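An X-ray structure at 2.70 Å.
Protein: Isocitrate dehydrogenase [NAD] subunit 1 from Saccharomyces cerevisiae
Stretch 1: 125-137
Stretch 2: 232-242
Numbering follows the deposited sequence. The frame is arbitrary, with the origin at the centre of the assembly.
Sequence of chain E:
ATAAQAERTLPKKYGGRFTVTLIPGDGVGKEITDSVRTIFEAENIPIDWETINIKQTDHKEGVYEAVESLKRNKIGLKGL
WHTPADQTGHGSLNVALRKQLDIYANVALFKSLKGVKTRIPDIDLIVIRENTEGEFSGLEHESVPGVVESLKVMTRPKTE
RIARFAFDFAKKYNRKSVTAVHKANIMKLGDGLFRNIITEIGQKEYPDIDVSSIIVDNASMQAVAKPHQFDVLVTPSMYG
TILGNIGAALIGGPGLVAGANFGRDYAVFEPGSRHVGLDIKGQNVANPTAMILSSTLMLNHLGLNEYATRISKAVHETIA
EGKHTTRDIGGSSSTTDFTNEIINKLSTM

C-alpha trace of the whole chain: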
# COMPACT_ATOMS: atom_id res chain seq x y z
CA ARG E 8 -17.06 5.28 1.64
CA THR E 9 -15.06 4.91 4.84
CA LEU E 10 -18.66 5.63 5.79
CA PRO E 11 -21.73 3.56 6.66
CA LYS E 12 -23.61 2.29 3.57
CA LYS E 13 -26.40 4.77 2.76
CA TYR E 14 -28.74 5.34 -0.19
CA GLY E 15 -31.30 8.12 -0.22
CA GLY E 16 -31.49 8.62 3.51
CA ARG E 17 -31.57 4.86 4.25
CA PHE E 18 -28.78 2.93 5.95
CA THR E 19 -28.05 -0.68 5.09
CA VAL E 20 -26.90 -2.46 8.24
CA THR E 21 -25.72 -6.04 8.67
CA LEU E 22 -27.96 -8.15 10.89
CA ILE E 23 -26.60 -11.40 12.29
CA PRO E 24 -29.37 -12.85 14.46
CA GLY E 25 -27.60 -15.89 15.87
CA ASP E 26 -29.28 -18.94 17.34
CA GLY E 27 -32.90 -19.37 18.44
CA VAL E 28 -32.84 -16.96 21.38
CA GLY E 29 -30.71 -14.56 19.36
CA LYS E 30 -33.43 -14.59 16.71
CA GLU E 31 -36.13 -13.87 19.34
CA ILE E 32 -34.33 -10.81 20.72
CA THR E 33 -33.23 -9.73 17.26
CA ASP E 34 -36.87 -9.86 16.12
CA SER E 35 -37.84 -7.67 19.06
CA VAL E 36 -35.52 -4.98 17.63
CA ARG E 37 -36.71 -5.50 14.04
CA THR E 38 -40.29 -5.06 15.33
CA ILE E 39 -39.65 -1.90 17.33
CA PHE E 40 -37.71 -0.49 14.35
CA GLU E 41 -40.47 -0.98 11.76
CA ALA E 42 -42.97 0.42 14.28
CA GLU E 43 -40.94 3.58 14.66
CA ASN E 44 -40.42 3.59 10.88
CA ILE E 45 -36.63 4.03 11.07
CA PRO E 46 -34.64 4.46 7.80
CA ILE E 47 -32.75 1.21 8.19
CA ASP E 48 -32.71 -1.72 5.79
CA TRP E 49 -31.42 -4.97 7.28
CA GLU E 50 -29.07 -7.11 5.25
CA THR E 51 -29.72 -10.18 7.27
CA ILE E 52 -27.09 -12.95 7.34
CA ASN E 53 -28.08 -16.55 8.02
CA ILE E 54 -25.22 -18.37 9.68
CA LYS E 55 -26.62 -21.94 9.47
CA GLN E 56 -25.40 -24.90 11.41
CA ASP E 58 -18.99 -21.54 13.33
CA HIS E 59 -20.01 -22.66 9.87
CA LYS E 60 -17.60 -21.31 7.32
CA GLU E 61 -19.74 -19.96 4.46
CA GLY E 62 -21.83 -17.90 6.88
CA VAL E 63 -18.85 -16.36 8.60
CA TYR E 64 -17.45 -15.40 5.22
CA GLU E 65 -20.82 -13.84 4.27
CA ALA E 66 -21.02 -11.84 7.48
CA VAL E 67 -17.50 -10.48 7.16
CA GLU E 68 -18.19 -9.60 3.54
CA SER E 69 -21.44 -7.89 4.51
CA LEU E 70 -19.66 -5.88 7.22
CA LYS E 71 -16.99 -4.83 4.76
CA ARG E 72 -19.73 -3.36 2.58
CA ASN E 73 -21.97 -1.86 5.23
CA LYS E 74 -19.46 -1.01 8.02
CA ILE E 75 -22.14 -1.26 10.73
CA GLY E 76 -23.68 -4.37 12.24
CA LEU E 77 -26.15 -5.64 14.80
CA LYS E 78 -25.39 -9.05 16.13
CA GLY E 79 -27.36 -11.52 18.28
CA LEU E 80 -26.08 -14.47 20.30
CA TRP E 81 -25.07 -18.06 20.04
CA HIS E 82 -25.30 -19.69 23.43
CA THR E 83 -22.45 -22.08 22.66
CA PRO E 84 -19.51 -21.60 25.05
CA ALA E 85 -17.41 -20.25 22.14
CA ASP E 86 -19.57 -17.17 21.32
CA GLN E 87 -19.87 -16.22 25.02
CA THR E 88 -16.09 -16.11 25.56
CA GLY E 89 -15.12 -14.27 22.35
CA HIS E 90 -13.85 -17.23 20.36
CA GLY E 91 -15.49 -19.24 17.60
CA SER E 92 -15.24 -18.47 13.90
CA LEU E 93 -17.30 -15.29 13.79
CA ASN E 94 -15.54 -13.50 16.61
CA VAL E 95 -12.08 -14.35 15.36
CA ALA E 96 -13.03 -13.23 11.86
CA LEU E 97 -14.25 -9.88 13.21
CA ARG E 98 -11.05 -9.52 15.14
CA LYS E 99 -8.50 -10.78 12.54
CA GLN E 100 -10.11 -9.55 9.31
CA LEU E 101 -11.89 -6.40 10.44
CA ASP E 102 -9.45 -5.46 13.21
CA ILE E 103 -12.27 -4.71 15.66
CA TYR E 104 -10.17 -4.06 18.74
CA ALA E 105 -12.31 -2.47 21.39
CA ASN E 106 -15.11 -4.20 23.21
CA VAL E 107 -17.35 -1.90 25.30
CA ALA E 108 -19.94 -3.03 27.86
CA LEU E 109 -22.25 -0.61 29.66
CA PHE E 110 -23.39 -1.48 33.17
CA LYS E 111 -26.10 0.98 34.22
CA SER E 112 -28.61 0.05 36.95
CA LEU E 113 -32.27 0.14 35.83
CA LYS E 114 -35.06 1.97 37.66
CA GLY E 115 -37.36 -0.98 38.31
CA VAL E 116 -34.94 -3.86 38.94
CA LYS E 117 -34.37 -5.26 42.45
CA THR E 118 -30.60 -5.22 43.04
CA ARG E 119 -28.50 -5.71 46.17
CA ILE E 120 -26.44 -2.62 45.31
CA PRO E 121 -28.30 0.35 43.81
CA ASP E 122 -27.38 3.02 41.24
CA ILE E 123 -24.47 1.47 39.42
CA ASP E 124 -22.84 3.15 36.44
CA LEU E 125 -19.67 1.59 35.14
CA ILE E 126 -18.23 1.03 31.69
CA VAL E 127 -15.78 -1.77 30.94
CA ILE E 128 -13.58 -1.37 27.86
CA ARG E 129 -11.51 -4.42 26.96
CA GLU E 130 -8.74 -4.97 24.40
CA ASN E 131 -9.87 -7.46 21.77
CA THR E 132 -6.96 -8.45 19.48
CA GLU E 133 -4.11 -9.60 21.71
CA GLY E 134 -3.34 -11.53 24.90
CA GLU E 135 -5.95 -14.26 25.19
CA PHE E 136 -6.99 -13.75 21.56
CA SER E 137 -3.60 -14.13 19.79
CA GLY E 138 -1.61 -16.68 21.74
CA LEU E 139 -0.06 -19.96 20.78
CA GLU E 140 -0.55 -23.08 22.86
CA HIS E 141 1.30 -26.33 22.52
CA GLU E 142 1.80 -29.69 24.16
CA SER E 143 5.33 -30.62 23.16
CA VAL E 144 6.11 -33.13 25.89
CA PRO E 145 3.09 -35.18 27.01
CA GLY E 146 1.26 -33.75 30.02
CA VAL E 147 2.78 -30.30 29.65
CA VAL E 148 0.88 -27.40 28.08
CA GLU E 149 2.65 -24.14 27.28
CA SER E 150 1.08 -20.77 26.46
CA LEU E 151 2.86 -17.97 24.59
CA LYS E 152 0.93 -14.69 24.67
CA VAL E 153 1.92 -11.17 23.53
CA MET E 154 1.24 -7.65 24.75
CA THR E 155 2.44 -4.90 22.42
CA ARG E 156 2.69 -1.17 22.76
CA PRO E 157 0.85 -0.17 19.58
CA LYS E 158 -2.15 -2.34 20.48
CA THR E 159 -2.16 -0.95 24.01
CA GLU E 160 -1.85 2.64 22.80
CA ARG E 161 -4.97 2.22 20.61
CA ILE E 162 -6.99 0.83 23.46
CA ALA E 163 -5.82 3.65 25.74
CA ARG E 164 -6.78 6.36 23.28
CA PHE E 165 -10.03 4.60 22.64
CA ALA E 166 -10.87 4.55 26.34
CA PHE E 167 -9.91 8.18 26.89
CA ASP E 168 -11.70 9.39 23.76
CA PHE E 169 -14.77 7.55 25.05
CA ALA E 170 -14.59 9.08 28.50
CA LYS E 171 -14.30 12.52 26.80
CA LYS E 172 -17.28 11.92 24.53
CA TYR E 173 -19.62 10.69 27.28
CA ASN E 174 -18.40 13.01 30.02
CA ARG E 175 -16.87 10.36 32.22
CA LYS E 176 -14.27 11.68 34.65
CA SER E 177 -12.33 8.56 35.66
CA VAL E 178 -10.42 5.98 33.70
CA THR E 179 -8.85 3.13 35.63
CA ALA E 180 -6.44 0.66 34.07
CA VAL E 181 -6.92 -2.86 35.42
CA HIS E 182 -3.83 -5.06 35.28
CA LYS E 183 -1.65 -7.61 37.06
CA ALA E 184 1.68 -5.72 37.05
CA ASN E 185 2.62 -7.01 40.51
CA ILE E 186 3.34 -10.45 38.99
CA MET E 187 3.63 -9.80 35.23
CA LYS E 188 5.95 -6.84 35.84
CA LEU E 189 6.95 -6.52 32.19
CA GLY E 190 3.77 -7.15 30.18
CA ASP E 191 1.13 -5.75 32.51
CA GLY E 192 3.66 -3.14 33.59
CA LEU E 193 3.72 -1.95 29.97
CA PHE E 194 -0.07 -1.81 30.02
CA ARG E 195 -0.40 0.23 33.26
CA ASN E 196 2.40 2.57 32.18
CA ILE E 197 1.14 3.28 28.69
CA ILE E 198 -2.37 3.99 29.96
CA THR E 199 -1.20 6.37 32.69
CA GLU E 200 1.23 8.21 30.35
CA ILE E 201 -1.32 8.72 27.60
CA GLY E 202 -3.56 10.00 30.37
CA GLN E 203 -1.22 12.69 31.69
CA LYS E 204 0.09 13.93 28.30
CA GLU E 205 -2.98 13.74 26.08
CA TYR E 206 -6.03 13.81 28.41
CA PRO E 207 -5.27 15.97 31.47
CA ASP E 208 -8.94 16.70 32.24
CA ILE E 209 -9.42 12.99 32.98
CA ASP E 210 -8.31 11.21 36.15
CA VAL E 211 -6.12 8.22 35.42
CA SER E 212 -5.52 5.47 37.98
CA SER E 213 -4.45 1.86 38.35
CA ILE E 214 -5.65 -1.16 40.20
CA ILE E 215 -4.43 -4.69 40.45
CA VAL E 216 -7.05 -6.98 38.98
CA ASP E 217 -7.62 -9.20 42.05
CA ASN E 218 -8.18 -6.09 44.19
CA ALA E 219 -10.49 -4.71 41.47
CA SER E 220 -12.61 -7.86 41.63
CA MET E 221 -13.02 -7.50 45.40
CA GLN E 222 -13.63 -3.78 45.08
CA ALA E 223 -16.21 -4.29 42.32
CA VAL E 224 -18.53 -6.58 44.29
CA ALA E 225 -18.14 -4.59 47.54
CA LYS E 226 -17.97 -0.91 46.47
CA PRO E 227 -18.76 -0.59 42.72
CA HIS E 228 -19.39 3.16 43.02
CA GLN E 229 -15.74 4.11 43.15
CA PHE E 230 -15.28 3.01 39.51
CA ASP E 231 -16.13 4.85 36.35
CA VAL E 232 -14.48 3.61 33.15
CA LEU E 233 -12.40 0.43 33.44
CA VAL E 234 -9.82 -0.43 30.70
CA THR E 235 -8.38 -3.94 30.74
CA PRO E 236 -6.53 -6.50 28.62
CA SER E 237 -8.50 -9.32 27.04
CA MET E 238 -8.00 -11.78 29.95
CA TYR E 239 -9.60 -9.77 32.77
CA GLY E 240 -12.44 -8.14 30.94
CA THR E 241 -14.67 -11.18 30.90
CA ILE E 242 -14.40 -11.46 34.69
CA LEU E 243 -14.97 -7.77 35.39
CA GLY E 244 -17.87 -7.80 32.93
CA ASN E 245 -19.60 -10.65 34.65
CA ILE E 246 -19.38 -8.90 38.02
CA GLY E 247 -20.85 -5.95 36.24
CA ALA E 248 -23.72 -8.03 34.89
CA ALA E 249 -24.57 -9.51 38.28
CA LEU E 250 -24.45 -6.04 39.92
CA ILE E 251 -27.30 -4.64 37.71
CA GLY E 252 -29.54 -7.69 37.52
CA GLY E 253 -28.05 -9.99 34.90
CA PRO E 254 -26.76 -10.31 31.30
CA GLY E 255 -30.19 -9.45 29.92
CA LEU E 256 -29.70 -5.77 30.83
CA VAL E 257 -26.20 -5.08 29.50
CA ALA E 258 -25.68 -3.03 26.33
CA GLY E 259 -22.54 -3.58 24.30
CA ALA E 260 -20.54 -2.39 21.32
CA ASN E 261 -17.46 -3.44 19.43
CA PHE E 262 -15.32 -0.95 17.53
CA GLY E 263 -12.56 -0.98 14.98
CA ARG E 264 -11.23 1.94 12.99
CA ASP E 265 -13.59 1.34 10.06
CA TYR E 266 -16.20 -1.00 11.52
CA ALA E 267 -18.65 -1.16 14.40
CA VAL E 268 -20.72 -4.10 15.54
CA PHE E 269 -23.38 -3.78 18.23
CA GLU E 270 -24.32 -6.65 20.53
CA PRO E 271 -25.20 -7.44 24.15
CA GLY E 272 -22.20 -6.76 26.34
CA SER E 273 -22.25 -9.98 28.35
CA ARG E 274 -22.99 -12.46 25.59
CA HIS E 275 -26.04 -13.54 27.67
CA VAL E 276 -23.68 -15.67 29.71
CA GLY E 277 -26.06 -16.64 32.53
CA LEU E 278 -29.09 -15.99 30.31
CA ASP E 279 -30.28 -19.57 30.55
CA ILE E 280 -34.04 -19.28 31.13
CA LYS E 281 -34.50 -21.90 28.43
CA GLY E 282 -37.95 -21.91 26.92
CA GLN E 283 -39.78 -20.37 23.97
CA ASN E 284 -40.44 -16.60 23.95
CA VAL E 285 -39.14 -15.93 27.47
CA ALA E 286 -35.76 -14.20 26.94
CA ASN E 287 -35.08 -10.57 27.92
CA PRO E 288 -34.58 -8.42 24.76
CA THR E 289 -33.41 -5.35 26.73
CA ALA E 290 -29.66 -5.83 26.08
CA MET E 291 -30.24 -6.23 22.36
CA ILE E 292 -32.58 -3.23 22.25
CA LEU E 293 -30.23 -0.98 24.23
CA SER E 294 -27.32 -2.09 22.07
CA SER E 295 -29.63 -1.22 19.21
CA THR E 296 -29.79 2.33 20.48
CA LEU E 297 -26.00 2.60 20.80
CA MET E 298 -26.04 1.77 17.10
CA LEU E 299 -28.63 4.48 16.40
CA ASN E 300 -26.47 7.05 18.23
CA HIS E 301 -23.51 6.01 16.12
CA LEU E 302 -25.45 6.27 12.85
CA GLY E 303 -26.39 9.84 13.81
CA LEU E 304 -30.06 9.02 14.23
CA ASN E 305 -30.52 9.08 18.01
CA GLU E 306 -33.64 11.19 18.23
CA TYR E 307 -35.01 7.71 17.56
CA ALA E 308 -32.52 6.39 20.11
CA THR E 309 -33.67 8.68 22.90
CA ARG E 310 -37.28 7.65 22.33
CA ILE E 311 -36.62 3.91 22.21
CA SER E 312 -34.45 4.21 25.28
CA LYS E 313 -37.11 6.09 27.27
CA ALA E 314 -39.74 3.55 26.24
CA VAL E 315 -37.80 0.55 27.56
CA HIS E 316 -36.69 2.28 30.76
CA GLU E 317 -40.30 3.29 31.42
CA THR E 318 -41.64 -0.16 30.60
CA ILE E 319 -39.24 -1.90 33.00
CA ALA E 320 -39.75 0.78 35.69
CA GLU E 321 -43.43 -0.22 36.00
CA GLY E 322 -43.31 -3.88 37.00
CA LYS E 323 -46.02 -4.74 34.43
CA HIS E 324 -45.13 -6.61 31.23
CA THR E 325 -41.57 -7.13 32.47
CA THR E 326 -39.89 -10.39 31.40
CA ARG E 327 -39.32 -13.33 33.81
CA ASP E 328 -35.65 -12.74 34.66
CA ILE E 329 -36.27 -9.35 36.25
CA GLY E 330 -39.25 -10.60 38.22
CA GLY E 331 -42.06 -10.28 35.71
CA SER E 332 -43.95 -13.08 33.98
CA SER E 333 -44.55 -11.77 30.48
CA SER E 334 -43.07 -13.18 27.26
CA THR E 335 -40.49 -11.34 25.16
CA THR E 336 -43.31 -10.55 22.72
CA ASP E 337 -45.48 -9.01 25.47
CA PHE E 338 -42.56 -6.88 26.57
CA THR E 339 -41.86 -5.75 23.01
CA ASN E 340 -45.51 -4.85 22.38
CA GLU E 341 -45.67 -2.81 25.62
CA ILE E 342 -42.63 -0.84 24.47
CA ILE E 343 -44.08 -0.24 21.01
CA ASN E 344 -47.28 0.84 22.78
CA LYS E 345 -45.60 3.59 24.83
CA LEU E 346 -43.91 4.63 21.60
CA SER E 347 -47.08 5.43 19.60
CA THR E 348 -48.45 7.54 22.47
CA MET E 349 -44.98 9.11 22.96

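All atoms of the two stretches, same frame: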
# COMPACT_ATOMS: atom_id res chain seq x y z
N LEU E 125 -21.02 1.78 35.64
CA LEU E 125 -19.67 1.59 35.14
C LEU E 125 -19.62 1.09 33.70
O LEU E 125 -20.57 0.49 33.20
CB LEU E 125 -18.83 0.74 36.08
CG LEU E 125 -19.36 -0.59 36.56
CD1 LEU E 125 -18.93 -1.68 35.61
CD2 LEU E 125 -18.74 -0.82 37.91
N ILE E 126 -18.50 1.39 33.06
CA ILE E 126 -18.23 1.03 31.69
C ILE E 126 -16.93 0.24 31.66
O ILE E 126 -15.94 0.68 32.23
CB ILE E 126 -18.04 2.28 30.87
CG1 ILE E 126 -19.34 3.06 30.90
CG2 ILE E 126 -17.60 1.96 29.43
CD1 ILE E 126 -19.25 4.35 30.14
N VAL E 127 -16.96 -0.94 31.04
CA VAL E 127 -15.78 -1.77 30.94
C VAL E 127 -15.35 -1.81 29.48
O VAL E 127 -16.12 -2.19 28.60
CB VAL E 127 -16.03 -3.20 31.47
CG1 VAL E 127 -14.85 -4.12 31.14
CG2 VAL E 127 -16.30 -3.18 32.98
N ILE E 128 -14.13 -1.37 29.23
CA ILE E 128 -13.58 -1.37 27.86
C ILE E 128 -12.46 -2.39 27.85
O ILE E 128 -11.51 -2.27 28.62
CB ILE E 128 -13.05 0.02 27.46
CG1 ILE E 128 -14.19 1.02 27.30
CG2 ILE E 128 -12.25 -0.05 26.18
CD1 ILE E 128 -13.77 2.43 27.15
N ARG E 129 -12.57 -3.41 27.01
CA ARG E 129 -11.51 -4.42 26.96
C ARG E 129 -10.83 -4.56 25.58
O ARG E 129 -11.48 -4.43 24.55
CB ARG E 129 -12.00 -5.75 27.53
CG ARG E 129 -12.63 -6.67 26.53
CD ARG E 129 -12.37 -8.10 26.91
NE ARG E 129 -12.74 -8.99 25.82
CZ ARG E 129 -13.98 -9.44 25.63
NH1 ARG E 129 -14.94 -9.08 26.48
NH2 ARG E 129 -14.26 -10.25 24.61
N GLU E 130 -9.53 -4.79 25.60
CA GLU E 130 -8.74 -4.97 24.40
C GLU E 130 -9.10 -6.30 23.76
O GLU E 130 -9.19 -7.29 24.45
CB GLU E 130 -7.24 -4.95 24.76
CG GLU E 130 -6.33 -4.50 23.62
CD GLU E 130 -6.22 -5.52 22.46
OE1 GLU E 130 -6.09 -6.74 22.74
OE2 GLU E 130 -6.27 -5.08 21.28
N ASN E 131 -9.29 -6.30 22.44
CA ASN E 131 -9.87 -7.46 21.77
C ASN E 131 -9.02 -8.14 20.66
O ASN E 131 -9.53 -8.96 19.89
CB ASN E 131 -11.28 -7.08 21.23
CG ASN E 131 -12.06 -8.27 20.68
OD1 ASN E 131 -12.26 -9.29 21.36
ND2 ASN E 131 -12.50 -8.14 19.44
N THR E 132 -7.73 -7.85 20.57
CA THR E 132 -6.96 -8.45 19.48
C THR E 132 -5.70 -9.21 19.90
O THR E 132 -5.06 -9.85 19.07
CB THR E 132 -6.59 -7.41 18.39
OG1 THR E 132 -5.86 -6.32 18.96
CG2 THR E 132 -7.82 -6.87 17.72
N GLU E 133 -5.39 -9.16 21.19
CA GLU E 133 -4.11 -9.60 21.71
C GLU E 133 -4.33 -10.41 22.98
O GLU E 133 -5.46 -10.69 23.34
CB GLU E 133 -3.33 -8.36 22.11
CG GLU E 133 -1.94 -8.35 21.74
CD GLU E 133 -1.35 -6.97 21.92
OE1 GLU E 133 -0.59 -6.55 21.01
OE2 GLU E 133 -1.66 -6.29 22.94
N GLY E 134 -3.25 -10.74 23.69
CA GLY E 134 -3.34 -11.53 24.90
C GLY E 134 -4.02 -12.86 24.65
O GLY E 134 -3.53 -13.68 23.86
N GLU E 135 -5.14 -13.06 25.32
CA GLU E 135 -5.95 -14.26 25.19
C GLU E 135 -6.29 -14.59 23.73
O GLU E 135 -6.32 -15.76 23.34
CB GLU E 135 -7.24 -14.11 26.01
CG GLU E 135 -8.09 -15.37 26.08
CD GLU E 135 -9.13 -15.35 27.21
OE1 GLU E 135 -8.84 -14.78 28.29
OE2 GLU E 135 -10.22 -15.93 27.01
N PHE E 136 -6.49 -13.57 22.91
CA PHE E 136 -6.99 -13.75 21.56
C PHE E 136 -5.95 -13.90 20.44
O PHE E 136 -6.32 -13.99 19.27
CB PHE E 136 -7.93 -12.61 21.19
CG PHE E 136 -9.06 -12.47 22.14
CD1 PHE E 136 -9.25 -11.29 22.84
CD2 PHE E 136 -9.96 -13.52 22.34
CE1 PHE E 136 -10.31 -11.18 23.73
CE2 PHE E 136 -11.01 -13.41 23.23
CZ PHE E 136 -11.20 -12.24 23.92
N SER E 137 -4.66 -13.96 20.79
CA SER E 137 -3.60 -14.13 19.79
C SER E 137 -2.45 -15.03 20.27
O SER E 137 -1.33 -14.99 19.75
CB SER E 137 -3.04 -12.77 19.34
OG SER E 137 -2.17 -12.20 20.31
N VAL E 232 -14.83 4.37 34.32
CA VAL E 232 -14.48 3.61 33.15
C VAL E 232 -13.32 2.69 33.48
O VAL E 232 -12.27 3.16 33.92
CB VAL E 232 -14.10 4.54 32.01
CG1 VAL E 232 -13.50 3.75 30.89
CG2 VAL E 232 -15.31 5.30 31.52
N LEU E 233 -13.50 1.38 33.31
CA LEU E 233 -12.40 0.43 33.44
C LEU E 233 -11.83 0.02 32.06
O LEU E 233 -12.58 -0.30 31.15
CB LEU E 233 -12.87 -0.80 34.19
CG LEU E 233 -13.37 -0.49 35.60
CD1 LEU E 233 -13.90 -1.76 36.29
CD2 LEU E 233 -12.21 0.07 36.37
N VAL E 234 -10.50 0.06 31.91
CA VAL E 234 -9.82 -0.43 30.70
C VAL E 234 -8.95 -1.62 31.06
O VAL E 234 -8.11 -1.51 31.95
CB VAL E 234 -8.85 0.58 30.13
CG1 VAL E 234 -8.65 0.31 28.66
CG2 VAL E 234 -9.37 1.97 30.35
N THR E 235 -9.13 -2.75 30.39
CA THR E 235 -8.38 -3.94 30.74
C THR E 235 -7.99 -4.73 29.51
O THR E 235 -8.61 -4.61 28.46
CB THR E 235 -9.20 -4.88 31.65
OG1 THR E 235 -10.22 -5.52 30.88
CG2 THR E 235 -9.89 -4.09 32.73
N PRO E 236 -6.93 -5.53 29.64
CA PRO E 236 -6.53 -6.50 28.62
C PRO E 236 -7.66 -7.51 28.39
O PRO E 236 -8.62 -7.59 29.17
CB PRO E 236 -5.34 -7.21 29.28
CG PRO E 236 -4.81 -6.24 30.27
CD PRO E 236 -6.01 -5.52 30.79
N SER E 237 -7.55 -8.27 27.33
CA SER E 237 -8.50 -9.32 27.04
C SER E 237 -8.84 -10.22 28.25
O SER E 237 -10.02 -10.47 28.53
CB SER E 237 -7.95 -10.19 25.91
OG SER E 237 -6.58 -10.51 26.14
N MET E 238 -7.82 -10.70 28.97
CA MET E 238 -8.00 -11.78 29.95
C MET E 238 -8.83 -11.43 31.19
O MET E 238 -9.42 -12.31 31.79
CB MET E 238 -6.66 -12.42 30.34
CG MET E 238 -5.48 -11.47 30.41
SD MET E 238 -4.68 -11.12 28.81
CE MET E 238 -3.35 -10.03 29.33
N TYR E 239 -8.89 -10.15 31.56
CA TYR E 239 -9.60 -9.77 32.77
C TYR E 239 -10.96 -9.14 32.50
O TYR E 239 -11.72 -8.85 33.41
CB TYR E 239 -8.76 -8.81 33.62
CG TYR E 239 -7.30 -9.19 33.74
CD1 TYR E 239 -6.92 -10.50 34.04
CD2 TYR E 239 -6.30 -8.24 33.55
CE1 TYR E 239 -5.59 -10.86 34.15
CE2 TYR E 239 -4.97 -8.58 33.65
CZ TYR E 239 -4.61 -9.89 33.95
OH TYR E 239 -3.28 -10.23 34.04
N GLY E 240 -11.26 -8.89 31.25
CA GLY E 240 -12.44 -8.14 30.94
C GLY E 240 -13.69 -8.98 31.07
O GLY E 240 -14.75 -8.48 31.42
N THR E 241 -13.57 -10.26 30.75
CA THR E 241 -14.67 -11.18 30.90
C THR E 241 -15.09 -11.28 32.37
O THR E 241 -16.29 -11.23 32.69
CB THR E 241 -14.31 -12.56 30.36
OG1 THR E 241 -14.90 -12.71 29.06
CG2 THR E 241 -14.82 -13.67 31.27
N ILE E 242 -14.11 -11.41 33.27
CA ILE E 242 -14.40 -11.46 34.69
C ILE E 242 -15.01 -10.17 35.21
O ILE E 242 -16.07 -10.19 35.83
CB ILE E 242 -13.15 -11.82 35.51
CG1 ILE E 242 -12.86 -13.31 35.34
CG2 ILE E 242 -13.35 -11.47 36.96
CD1 ILE E 242 -11.44 -13.69 35.63

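Ser 237, Ile 128 and Leu 233 have the most surface covered in this contact. Two of them lie in paired strands; the third sits just past the end of one.

Strands 125-130 and 232-235 run parallel, at 17° to each other. Ile 128 is bonded through both its backbone N and its backbone O. Its N donates to Leu 233 O at 2.7 Å, nearly straight at 174°. Its O accepts from Thr 235 N at 3.0 Å. Leu 233 is held in the same way, since its N donates to Ile 126 O at 2.8 Å. A fourth bond, Glu 130 N to Thr 235 O at 3.0 Å, completes the ladder. This alternation is typical of parallel strands.

The side chains divide between two faces. On one, Ile 128 packs against both valines of the partner strand: its CD1 lies 4.0 Å from Val 232 CG1 and its CG2 4.4 Å from Val 234 CG1. On the other, Leu 233 CD1 meets Val 127 CG2 at 4.3 Å. Arg 129 shares this second face. Its CD lies 4.0 Å from Gly 240 CA and 3.7 Å from Ser 237 O. Gly 240 leaves room for it; an ideal CB there would come within 2.7 Å of Arg 129 CD.

Ser 237 ties down the loop after strand 125-130. Its OG donates to Glu 133 O at 3.0 Å. That same oxygen accepts from Phe 136 N at 3.1 Å, so the bond from Ser 237 joins a turn already closed on itself. Ser 237 OG also lies 3.0 Å from Glu 135 N. Ser 237 CB touches Phe 136 CE1 at 3.4 Å. Gly 134 fits closely here: its phi is positive, and an ideal CB would clash with Ser 237 OG and Met 238 SD.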